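PDB 5LSM: FMN-dependent nitronate monooxygenase from Shewanella oneidensis, which probably uses FMN to oxidise propionate 3-nitronate with molecular oxygen to 3-oxopropanoate, nitrate and nitrite, a detoxification reaction. Local coordinates for residues T154-L164 with R183-Q194. Residues are numbered along the deposited sequence; the frame is centred on the assembly and turned at random.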
loop_
_atom_site.group_PDB
_atom_site.type_symbol
_atom_site.label_atom_id
_atom_site.label_comp_id
_atom_site.label_asym_id
_atom_site.label_seq_id
_atom_site.Cartn_x
_atom_site.Cartn_y
_atom_site.Cartn_z
ATOM N N THR A 154 11.614 13.171 -2.949
ATOM C CA THR A 154 10.714 12.044 -2.762
ATOM C C THR A 154 10.253 11.481 -4.129
ATOM O O THR A 154 9.941 12.224 -5.042
ATOM C CB THR A 154 9.514 12.431 -1.840
ATOM O OG1 THR A 154 9.925 12.422 -0.459
ATOM C CG2 THR A 154 8.366 11.460 -2.000
ATOM N N ALA A 155 10.318 10.166 -4.280
ATOM C CA ALA A 155 9.760 9.471 -5.436
ATOM C C ALA A 155 8.632 8.575 -4.981
ATOM O O ALA A 155 8.803 7.824 -4.016
ATOM C CB ALA A 155 10.828 8.628 -6.091
ATOM N N THR A 156 7.497 8.629 -5.678
ATOM C CA THR A 156 6.392 7.687 -5.434
ATOM C C THR A 156 6.213 6.646 -6.529
ATOM O O THR A 156 5.305 5.817 -6.445
ATOM C CB THR A 156 5.034 8.396 -5.254
ATOM O OG1 THR A 156 4.628 9.015 -6.490
ATOM C CG2 THR A 156 5.101 9.425 -4.122
ATOM N N THR A 157 7.064 6.689 -7.548
ATOM C CA THR A 157 7.103 5.664 -8.572
ATOM C C THR A 157 8.555 5.487 -9.040
ATOM O O THR A 157 9.415 6.320 -8.758
ATOM C CB THR A 157 6.272 6.070 -9.808
ATOM O OG1 THR A 157 6.807 7.285 -10.362
ATOM C CG2 THR A 157 4.803 6.256 -9.462
ATOM N N VAL A 158 8.778 4.466 -9.860
ATOM C CA VAL A 158 10.055 4.257 -10.506
ATOM C C VAL A 158 10.413 5.354 -11.507
ATOM O O VAL A 158 11.577 5.739 -11.609
ATOM C CB VAL A 158 10.119 2.871 -11.193
ATOM C CG1 VAL A 158 11.420 2.719 -11.963
ATOM C CG2 VAL A 158 10.017 1.778 -10.142
ATOM N N GLU A 159 9.431 5.860 -12.244
ATOM C CA GLU A 159 9.696 6.944 -13.198
ATOM C C GLU A 159 10.181 8.192 -12.481
ATOM O O GLU A 159 11.126 8.832 -12.928
ATOM C CB GLU A 159 8.458 7.296 -13.998
ATOM C CG GLU A 159 8.169 6.331 -15.129
ATOM C CD GLU A 159 7.446 5.072 -14.677
ATOM O OE1 GLU A 159 6.747 5.103 -13.621
ATOM O OE2 GLU A 159 7.578 4.051 -15.398
ATOM N N GLU A 160 9.522 8.531 -11.370
ATOM C CA GLU A 160 9.904 9.684 -10.570
ATOM C C GLU A 160 11.326 9.513 -10.030
ATOM O O GLU A 160 12.121 10.446 -10.056
ATOM C CB GLU A 160 8.894 9.920 -9.429
ATOM C CG GLU A 160 7.694 10.764 -9.866
ATOM C CD GLU A 160 6.532 10.783 -8.877
ATOM O OE1 GLU A 160 6.685 10.279 -7.750
ATOM O OE2 GLU A 160 5.446 11.307 -9.243
ATOM N N ALA A 161 11.668 8.299 -9.614
ATOM C CA ALA A 161 13.002 8.044 -9.098
ATOM C C ALA A 161 14.072 8.264 -10.195
ATOM O O ALA A 161 15.148 8.807 -9.933
ATOM C CB ALA A 161 13.080 6.638 -8.538
ATOM N N LEU A 162 13.755 7.865 -11.423
ATOM C CA LEU A 162 14.678 8.012 -12.525
ATOM C C LEU A 162 14.816 9.479 -12.915
ATOM O O LEU A 162 15.887 9.918 -13.360
ATOM C CB LEU A 162 14.213 7.194 -13.723
ATOM C CG LEU A 162 14.376 5.681 -13.564
ATOM C CD1 LEU A 162 13.459 4.916 -14.504
ATOM C CD2 LEU A 162 15.818 5.280 -13.793
ATOM N N TRP A 163 13.731 10.227 -12.770
ATOM C CA TRP A 163 13.755 11.655 -13.047
ATOM C C TRP A 163 14.656 12.358 -12.043
ATOM O O TRP A 163 15.422 13.231 -12.409
ATOM C CB TRP A 163 12.355 12.254 -12.981
ATOM C CG TRP A 163 12.315 13.702 -13.417
ATOM C CD1 TRP A 163 12.253 14.162 -14.692
ATOM C CD2 TRP A 163 12.333 14.862 -12.575
ATOM N NE1 TRP A 163 12.227 15.527 -14.701
ATOM C CE2 TRP A 163 12.269 15.984 -13.414
ATOM C CE3 TRP A 163 12.414 15.058 -11.199
ATOM C CZ2 TRP A 163 12.251 17.285 -12.925
ATOM C CZ3 TRP A 163 12.393 16.360 -10.707
ATOM C CH2 TRP A 163 12.324 17.454 -11.569
ATOM N N LEU A 164 14.551 11.967 -10.778
ATOM C CA LEU A 164 15.358 12.554 -9.727
ATOM C C LEU A 164 16.864 12.235 -9.871
ATOM O O LEU A 164 17.714 13.111 -9.703
ATOM C CB LEU A 164 14.847 12.109 -8.365
ATOM C CG LEU A 164 13.448 12.606 -8.034
ATOM C CD1 LEU A 164 12.908 11.927 -6.786
ATOM C CD2 LEU A 164 13.455 14.110 -7.851
ATOM N N ARG A 183 1.283 12.907 -0.354
ATOM C CA ARG A 183 1.977 12.247 -1.420
ATOM C C ARG A 183 2.893 13.270 -2.117
ATOM O O ARG A 183 2.464 14.382 -2.442
ATOM C CB ARG A 183 0.981 11.651 -2.417
ATOM C CG ARG A 183 -0.095 10.750 -1.811
ATOM C CD ARG A 183 0.503 9.663 -0.923
ATOM N NE ARG A 183 1.323 8.738 -1.696
ATOM C CZ ARG A 183 2.354 8.040 -1.222
ATOM N NH1 ARG A 183 2.730 8.137 0.054
ATOM N NH2 ARG A 183 2.988 7.195 -2.030
ATOM N N GLY A 184 4.154 12.881 -2.332
ATOM C CA GLY A 184 5.156 13.741 -2.918
ATOM C C GLY A 184 5.325 13.505 -4.408
ATOM O O GLY A 184 6.383 13.817 -4.968
ATOM N N HIS A 185 4.270 12.991 -5.055
ATOM C CA HIS A 185 4.267 12.735 -6.508
ATOM C C HIS A 185 4.292 14.004 -7.349
ATOM O O HIS A 185 3.928 15.068 -6.892
ATOM C CB HIS A 185 3.050 11.906 -6.908
ATOM C CG HIS A 185 1.754 12.635 -6.781
ATOM N ND1 HIS A 185 0.995 12.603 -5.637
ATOM C CD2 HIS A 185 1.090 13.433 -7.647
ATOM C CE1 HIS A 185 -0.105 13.308 -5.815
ATOM N NE2 HIS A 185 -0.055 13.853 -7.014
ATOM N N PHE A 186 4.763 13.892 -8.579
ATOM C CA PHE A 186 4.948 15.073 -9.402
ATOM C C PHE A 186 4.976 14.800 -10.889
ATOM O O PHE A 186 4.877 15.729 -11.641
ATOM C CB PHE A 186 6.221 15.824 -8.992
ATOM C CG PHE A 186 7.472 14.995 -9.087
ATOM C CD1 PHE A 186 8.187 14.922 -10.281
ATOM C CD2 PHE A 186 7.932 14.280 -7.987
ATOM C CE1 PHE A 186 9.321 14.142 -10.379
ATOM C CE2 PHE A 186 9.065 13.481 -8.084
ATOM C CZ PHE A 186 9.761 13.419 -9.278
ATOM N N LEU A 187 5.132 13.548 -11.320
ATOM C CA LEU A 187 5.010 13.225 -12.745
ATOM C C LEU A 187 3.574 12.922 -13.179
ATOM O O LEU A 187 3.235 13.097 -14.344
ATOM C CB LEU A 187 5.959 12.087 -13.152
ATOM C CG LEU A 187 7.471 12.417 -13.154
ATOM C CD1 LEU A 187 8.281 11.319 -13.821
ATOM C CD2 LEU A 187 7.765 13.734 -13.839
ATOM N N SER A 188 2.695 12.596 -12.244
ATOM C CA SER A 188 1.337 12.190 -12.612
ATOM C C SER A 188 0.331 12.407 -11.495
ATOM O O SER A 188 0.630 12.178 -10.329
ATOM C CB SER A 188 1.336 10.717 -13.018
ATOM O OG SER A 188 0.018 10.217 -13.174
ATOM N N GLU A 189 -0.888 12.778 -11.861
ATOM C CA GLU A 189 -1.967 12.943 -10.881
ATOM C C GLU A 189 -2.673 11.616 -10.557
ATOM O O GLU A 189 -3.397 11.513 -9.583
ATOM C CB GLU A 189 -2.982 13.966 -11.387
ATOM C CG GLU A 189 -2.360 15.299 -11.773
ATOM C CD GLU A 189 -3.168 16.502 -11.311
ATOM O OE1 GLU A 189 -2.596 17.614 -11.281
ATOM O OE2 GLU A 189 -4.372 16.345 -10.992
ATOM N N ASP A 190 -2.432 10.600 -11.371
ATOM C CA ASP A 190 -3.080 9.299 -11.210
ATOM C C ASP A 190 -2.530 8.540 -9.990
ATOM O O ASP A 190 -1.413 8.031 -10.016
ATOM C CB ASP A 190 -2.861 8.492 -12.491
ATOM C CG ASP A 190 -3.628 7.187 -12.511
ATOM O OD1 ASP A 190 -4.201 6.761 -11.467
ATOM O OD2 ASP A 190 -3.628 6.568 -13.594
ATOM N N LEU A 191 -3.342 8.432 -8.946
ATOM C CA LEU A 191 -2.949 7.739 -7.719
ATOM C C LEU A 191 -2.783 6.214 -7.854
ATOM O O LEU A 191 -2.049 5.610 -7.078
ATOM C CB LEU A 191 -3.924 8.062 -6.581
ATOM C CG LEU A 191 -3.961 9.523 -6.089
ATOM C CD1 LEU A 191 -4.959 9.658 -4.942
ATOM C CD2 LEU A 191 -2.591 10.018 -5.654
ATOM N N THR A 192 -3.402 5.601 -8.860
ATOM C CA THR A 192 -3.229 4.159 -9.084
ATOM C C THR A 192 -1.831 3.791 -9.609
ATOM O O THR A 192 -1.506 2.613 -9.758
ATOM C CB THR A 192 -4.276 3.607 -10.083
ATOM O OG1 THR A 192 -4.002 4.098 -11.407
ATOM C CG2 THR A 192 -5.710 3.990 -9.645
ATOM N N GLU A 193 -1.017 4.789 -9.936
ATOM C CA GLU A 193 0.374 4.533 -10.313
ATOM C C GLU A 193 1.282 4.314 -9.100
ATOM O O GLU A 193 2.362 3.719 -9.218
ATOM C CB GLU A 193 0.902 5.657 -11.196
ATOM C CG GLU A 193 0.111 5.765 -12.478
ATOM C CD GLU A 193 0.938 6.167 -13.669
ATOM O OE1 GLU A 193 1.748 7.115 -13.546
ATOM O OE2 GLU A 193 0.716 5.581 -14.749
ATOM N N GLN A 194 0.802 4.715 -7.931
ATOM C CA GLN A 194 1.595 4.663 -6.716
ATOM C C GLN A 194 1.467 3.316 -6.009
ATOM O O GLN A 194 0.504 2.579 -6.210
ATOM C CB GLN A 194 1.198 5.800 -5.789
ATOM C CG GLN A 194 1.547 7.164 -6.366
ATOM C CD GLN A 194 1.266 8.296 -5.399
ATOM O OE1 GLN A 194 1.306 8.121 -4.176
ATOM N NE2 GLN A 194 0.957 9.462 -5.940
HETATM O O HOH W 1 8.951 14.647 -4.560
#
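E160 and F186 carry this contact, the E160 chain lying over one face of the F186 ring with CG 3.6 Å from the ring centroid and 21° off its normal, a CH-pi contact. The carboxylate continues that stack, its plane 16° from the ring's, and both its oxygens are doubly gripped. OE2 accepts from F186 N at 2.8 Å, a donor well above the carboxylate plane, and from L187 N, nearly straight and on the anti side. OE1 accepts from T156 N at 2.8 Å and from the T156 hydroxyl on the syn side. T156 OG1 lies between its own backbone N and carbonyl carbon (chi1 67°), which places it beside H185 CB and Q194 CG as well. The next residue, T157, N-caps helix 158-166, its OG1 accepting from E160 N. The ring edge of F186 points CE2 at T154 O, 3.4 Å away, and a water donates to both T154 O and G184 O. G184 fits here for lack of a side chain: a CB would clash with T154 CG2. W163 meets F186 obliquely but closely, CE3 coming within 3.3 Å of F186 CE1.

Toward solvent the packing thins. The outer end of exposed L187 lies along E159, CD1 4.0 Å from E159 CB, while its CG packs on the E160 chain. Were this glutamate an alanine, the F186 and L187 amides would probably lose their shared acceptor and one face of the F186 ring its cover.

This joins the turn between strand 150-155 and helix 158-166 of the TIM-barrel fold to the loop after strand 181-182, beside the FMN site: R183, whose NE and NH2 both grip Q194 OE1, also bonds Q175 O, and Q175 binds FMN. Four donors on one buried carboxylate are consistent with a stabilised negative charge that fixes the loop backbone against the turn.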